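Local coordinates for protein putative acid phosphatase WZB (Escherichia coli, PDB 2WMY) that probably removes phosphate from phosphotyrosine in proteins, as a member of the low molecular weight protein tyrosine phosphatase family, at residues 14-18 against 19-23; 52-55 against 56-59. The protein carries 1 engineered substitution. All blocks are in the same frame, centred on the assembly; numbering follows the deposited sequence.

Overall arrangement
Both contacts are local, and they follow each other along the chain. Contact 1 is buried near the middle of the molecule, where strand 10-15 of the parallel sheet turns through the phosphate-binding loop into helix 21-32 and wraps round a sulfate. Contact 2, residues 52-55 against 56-59, lies in the first turns of helix 53-61, farther out and only partly buried. Their chemistry differs accordingly: backbone N-H groups and an arginine gather on an anion in the first, whereas an aspartate cap and ordinary helical bonds make the second. Their centres are about 12 Å apart, yet they touch: Ile19 O and Asp52 N probably share a hydrogen bond, and Ala55 packs on Ile19 and Cys20.

Contact 1 of 2, residues 14-18 against 19-23; sequences ICTGN and ICRSP. With SO4 (sulfate ion), chain I.
Cys15 and Ser22 face each other across the floor of the phosphate-binding loop, the C(X)5R(S/T) signature of the protein tyrosine phosphatases, with a sulfate where substrate phosphate is expected. Cys15, the predicted nucleophile, holds SG between its own N and carbonyl carbon (chi1 61°), which sets the sulfur under the anion, 3.3 Å from sulfate O1. Ser22 N donates to Cys15 SG over 3.3 Å in a nearly straight bond. Ser22 OG also lies beside that sulfur and accepts from Asn18 ND2 at 2.9 Å, close to the amide plane. Asn18 suits its place because its amide can bond on several sides, reaching Ser40 and Thr72 as well.

Arg21 bends at chi3 (-71°) and lays one edge of its guanidinium against the sulfate: Arg21 NE bonds O4, and Arg21 NH2 bonds sulfate O3 at 3.0 Å, almost straight. Backbone N-H groups of Thr16, Gly17, Ile19, Cys20 and Arg21 point inward at the same anion; a CB on Gly17 would clash with sulfate O1. Thr16 runs alongside Arg21, and a water accepts from both Thr16 OG1 and Arg21 NH2; Thr16 OG1 is also hydrogen-bonded to His92 NE2. A methionine in place of Arg21 would probably take one donor from each of sulfate O3 and O4 and leave Glu89 without its salt-bridge mate. The loop joins strand 10-15 to helix 21-32 within a beta-alpha-beta unit, while helix 127-147 packs on Cys20 through Phe130 and on Arg21 through Val133.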
loop_
_atom_site.group_PDB
_atom_site.type_symbol
_atom_site.label_atom_id
_atom_site.label_comp_id
_atom_site.label_asym_id
_atom_site.label_seq_id
_atom_site.Cartn_x
_atom_site.Cartn_y
_atom_site.Cartn_z
ATOM N N ILE A 14 -2.550 2.207 -1.139
ATOM C CA ILE A 14 -3.794 1.587 -1.575
ATOM C C ILE A 14 -3.632 0.305 -2.386
ATOM O O ILE A 14 -2.858 0.254 -3.354
ATOM C CB ILE A 14 -4.630 2.580 -2.409
ATOM C CG1 ILE A 14 -4.830 3.888 -1.633
ATOM C CG2 ILE A 14 -5.958 1.944 -2.813
ATOM C CD1 ILE A 14 -5.288 5.040 -2.482
ATOM N N CYS A 15 -4.378 -0.726 -1.988
ATOM C CA CYS A 15 -4.502 -1.937 -2.785
ATOM C C CYS A 15 -5.976 -2.262 -3.003
ATOM O O CYS A 15 -6.816 -1.362 -3.140
ATOM C CB CYS A 15 -3.745 -3.126 -2.160
ATOM S SG CYS A 15 -4.272 -3.679 -0.508
ATOM N N THR A 16 -6.299 -3.546 -3.041
ATOM C CA THR A 16 -7.682 -3.943 -3.263
ATOM C C THR A 16 -8.386 -4.289 -1.960
ATOM O O THR A 16 -9.327 -3.610 -1.559
ATOM C CB THR A 16 -7.758 -5.116 -4.217
ATOM O OG1 THR A 16 -7.078 -4.756 -5.420
ATOM C CG2 THR A 16 -9.208 -5.466 -4.527
ATOM N N GLY A 17 -7.913 -5.337 -1.293
ATOM C CA GLY A 17 -8.536 -5.785 -0.065
ATOM C C GLY A 17 -8.162 -4.991 1.176
ATOM O O GLY A 17 -8.879 -5.048 2.166
ATOM N N ASN A 18 -7.049 -4.258 1.117
ATOM C CA ASN A 18 -6.465 -3.608 2.298
ATOM C C ASN A 18 -6.183 -4.638 3.396
ATOM O O ASN A 18 -6.300 -4.346 4.583
ATOM C CB ASN A 18 -7.351 -2.456 2.807
ATOM C CG ASN A 18 -6.707 -1.652 3.947
ATOM O OD1 ASN A 18 -7.378 -1.295 4.908
ATOM N ND2 ASN A 18 -5.418 -1.369 3.841
ATOM N N ILE A 19 -5.814 -5.853 2.994
ATOM C CA ILE A 19 -5.465 -6.901 3.960
ATOM C C ILE A 19 -4.134 -7.599 3.641
ATOM O O ILE A 19 -3.584 -8.291 4.488
ATOM C CB ILE A 19 -6.580 -7.959 4.100
ATOM C CG1 ILE A 19 -6.771 -8.723 2.792
ATOM C CG2 ILE A 19 -7.885 -7.317 4.536
ATOM C CD1 ILE A 19 -7.816 -9.823 2.895
ATOM N N CYS A 20 -3.612 -7.406 2.430
ATOM C CA CYS A 20 -2.294 -7.944 2.084
ATOM C C CYS A 20 -1.245 -6.869 1.778
ATOM O O CYS A 20 -0.379 -6.602 2.602
ATOM C CB CYS A 20 -2.394 -8.915 0.908
ATOM S SG CYS A 20 -3.452 -10.344 1.193
ATOM N N ARG A 21 -1.338 -6.248 0.601
ATOM C CA ARG A 21 -0.292 -5.334 0.119
ATOM C C ARG A 21 -0.191 -3.996 0.844
ATOM O O ARG A 21 0.880 -3.647 1.335
ATOM C CB ARG A 21 -0.416 -5.094 -1.392
ATOM C CG ARG A 21 -0.110 -6.335 -2.219
ATOM C CD ARG A 21 -0.597 -6.185 -3.644
ATOM N NE ARG A 21 -2.053 -6.236 -3.720
ATOM C CZ ARG A 21 -2.733 -6.135 -4.853
ATOM N NH1 ARG A 21 -2.075 -5.987 -5.989
ATOM N NH2 ARG A 21 -4.062 -6.203 -4.854
ATOM N N SER A 22 -1.276 -3.224 0.888
ATOM C CA SER A 22 -1.163 -1.895 1.503
ATOM C C SER A 22 -0.778 -1.929 2.993
ATOM O O SER A 22 0.032 -1.113 3.443
ATOM C CB SER A 22 -2.366 -0.975 1.203
ATOM O OG SER A 22 -3.609 -1.495 1.640
ATOM N N PRO A 23 -1.306 -2.893 3.759
ATOM C CA PRO A 23 -0.882 -2.888 5.165
ATOM C C PRO A 23 0.627 -3.079 5.280
ATOM O O PRO A 23 1.268 -2.536 6.174
ATOM C CB PRO A 23 -1.609 -4.095 5.772
ATOM C CG PRO A 23 -2.638 -4.499 4.781
ATOM C CD PRO A 23 -2.174 -4.038 3.437
HETATM S S SO4 I . -4.851 -7.253 -1.113
HETATM O O1 SO4 I . -5.263 -6.772 0.212
HETATM O O2 SO4 I . -5.251 -8.657 -1.257
HETATM O O3 SO4 I . -5.462 -6.473 -2.201
HETATM O O4 SO4 I . -3.395 -7.106 -1.218
HETATM O O HOH W 1 -6.266 -6.899 -7.131
#

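Contact 2 of 2, residues 52-55 against 56-59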
loop_
_atom_site.group_PDB
_atom_site.type_symbol
_atom_site.label_atom_id
_atom_site.label_comp_id
_atom_site.label_asym_id
_atom_site.label_seq_id
_atom_site.Cartn_x
_atom_site.Cartn_y
_atom_site.Cartn_z
ATOM N N ASP A 52 -4.348 -10.204 6.377
ATOM C CA ASP A 52 -4.376 -11.607 5.988
ATOM C C ASP A 52 -3.325 -12.407 6.743
ATOM O O ASP A 52 -2.225 -11.923 6.987
ATOM C CB ASP A 52 -4.165 -11.758 4.484
ATOM C CG ASP A 52 -4.162 -13.207 4.045
ATOM O OD1 ASP A 52 -5.228 -13.709 3.633
ATOM O OD2 ASP A 52 -3.100 -13.851 4.138
ATOM N N GLU A 53 -3.676 -13.638 7.108
ATOM C CA GLU A 53 -2.769 -14.525 7.837
ATOM C C GLU A 53 -1.420 -14.710 7.128
ATOM O O GLU A 53 -0.366 -14.670 7.766
ATOM C CB GLU A 53 -3.436 -15.880 8.070
ATOM C CG GLU A 53 -2.705 -16.787 9.032
ATOM C CD GLU A 53 -3.624 -17.834 9.633
ATOM O OE1 GLU A 53 -4.738 -17.459 10.065
ATOM O OE2 GLU A 53 -3.236 -19.025 9.674
ATOM N N SER A 54 -1.456 -14.915 5.813
ATOM C CA SER A 54 -0.223 -15.078 5.042
ATOM C C SER A 54 0.577 -13.771 4.984
ATOM O O SER A 54 1.813 -13.783 4.937
ATOM C CB SER A 54 -0.527 -15.589 3.631
ATOM O OG SER A 54 -1.023 -16.916 3.681
ATOM N N ALA A 55 -0.134 -12.645 4.998
ATOM C CA ALA A 55 0.522 -11.338 5.028
ATOM C C ALA A 55 1.266 -11.152 6.341
ATOM O O ALA A 55 2.390 -10.659 6.362
ATOM C CB ALA A 55 -0.489 -10.227 4.835
ATOM N N ILE A 56 0.624 -11.547 7.436
ATOM C CA ILE A 56 1.254 -11.508 8.755
ATOM C C ILE A 56 2.442 -12.472 8.855
ATOM O O ILE A 56 3.450 -12.152 9.476
ATOM C CB ILE A 56 0.244 -11.822 9.879
ATOM C CG1 ILE A 56 -0.874 -10.782 9.885
ATOM C CG2 ILE A 56 0.942 -11.860 11.235
ATOM C CD1 ILE A 56 -2.007 -11.103 10.807
ATOM N N ARG A 57 2.321 -13.650 8.249
ATOM C CA ARG A 57 3.433 -14.601 8.216
ATOM C C ARG A 57 4.674 -14.005 7.553
ATOM O O ARG A 57 5.749 -13.963 8.157
ATOM C CB ARG A 57 3.052 -15.892 7.489
ATOM C CG ARG A 57 2.711 -17.044 8.410
ATOM C CD ARG A 57 2.963 -18.394 7.738
ATOM N NE ARG A 57 2.331 -18.480 6.427
ATOM C CZ ARG A 57 1.026 -18.647 6.239
ATOM N NH1 ARG A 57 0.208 -18.747 7.281
ATOM N NH2 ARG A 57 0.538 -18.711 5.008
ATOM N N VAL A 58 4.528 -13.546 6.313
ATOM C CA VAL A 58 5.682 -13.030 5.586
ATOM C C VAL A 58 6.245 -11.797 6.266
ATOM O O VAL A 58 7.453 -11.576 6.257
ATOM C CB VAL A 58 5.398 -12.754 4.091
ATOM C CG1 VAL A 58 4.577 -11.470 3.900
ATOM C CG2 VAL A 58 6.723 -12.674 3.321
ATOM N N ALA A 59 5.368 -11.006 6.870
ATOM C CA ALA A 59 5.796 -9.790 7.538
ATOM C C ALA A 59 6.661 -10.117 8.755
ATOM O O ALA A 59 7.811 -9.675 8.848
ATOM C CB ALA A 59 4.595 -8.961 7.940
#
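Arg57 folds back at chi3 (-51°), bringing one face of its guanidinium over Ser54 CA and Glu53 O on the first turn of helix 53-61. Arg57 NH2 comes within 2.7 Å of Ser54 OG, at an angle too poor for a hydrogen bond. Its long chain suits the exposed side, where NH2 reaches a salt bridge with Asp127; Glu53 OE2 stays 4.2 Å from Arg57 NH1, beyond a salt bridge.

Asp52 serves as the N-cap of this helix. Asp52 OD2 accepts from Ser54 N at 2.6 Å and, weakly, from Ala55 N, so a short acidic side chain supplies one acceptor to two N-H groups that have none in the helix; its negative charge would also probably suit the positive end of the helix dipole. From there the ordinary helical pattern takes over: Ile56 N donates to Asp52 O at 2.9 Å, and the bonds from Arg57 to Glu53, Val58 to Ser54 and Ala59 to Ala55 follow.

On the buried side small or branched residues let the helices approach: Ala55 and Val58 meet Ile24 of helix 21-32, and Val58 also meets Tyr134 of helix 127-147. Val58 CG1 itself rests 3.4 Å from Ala55 O.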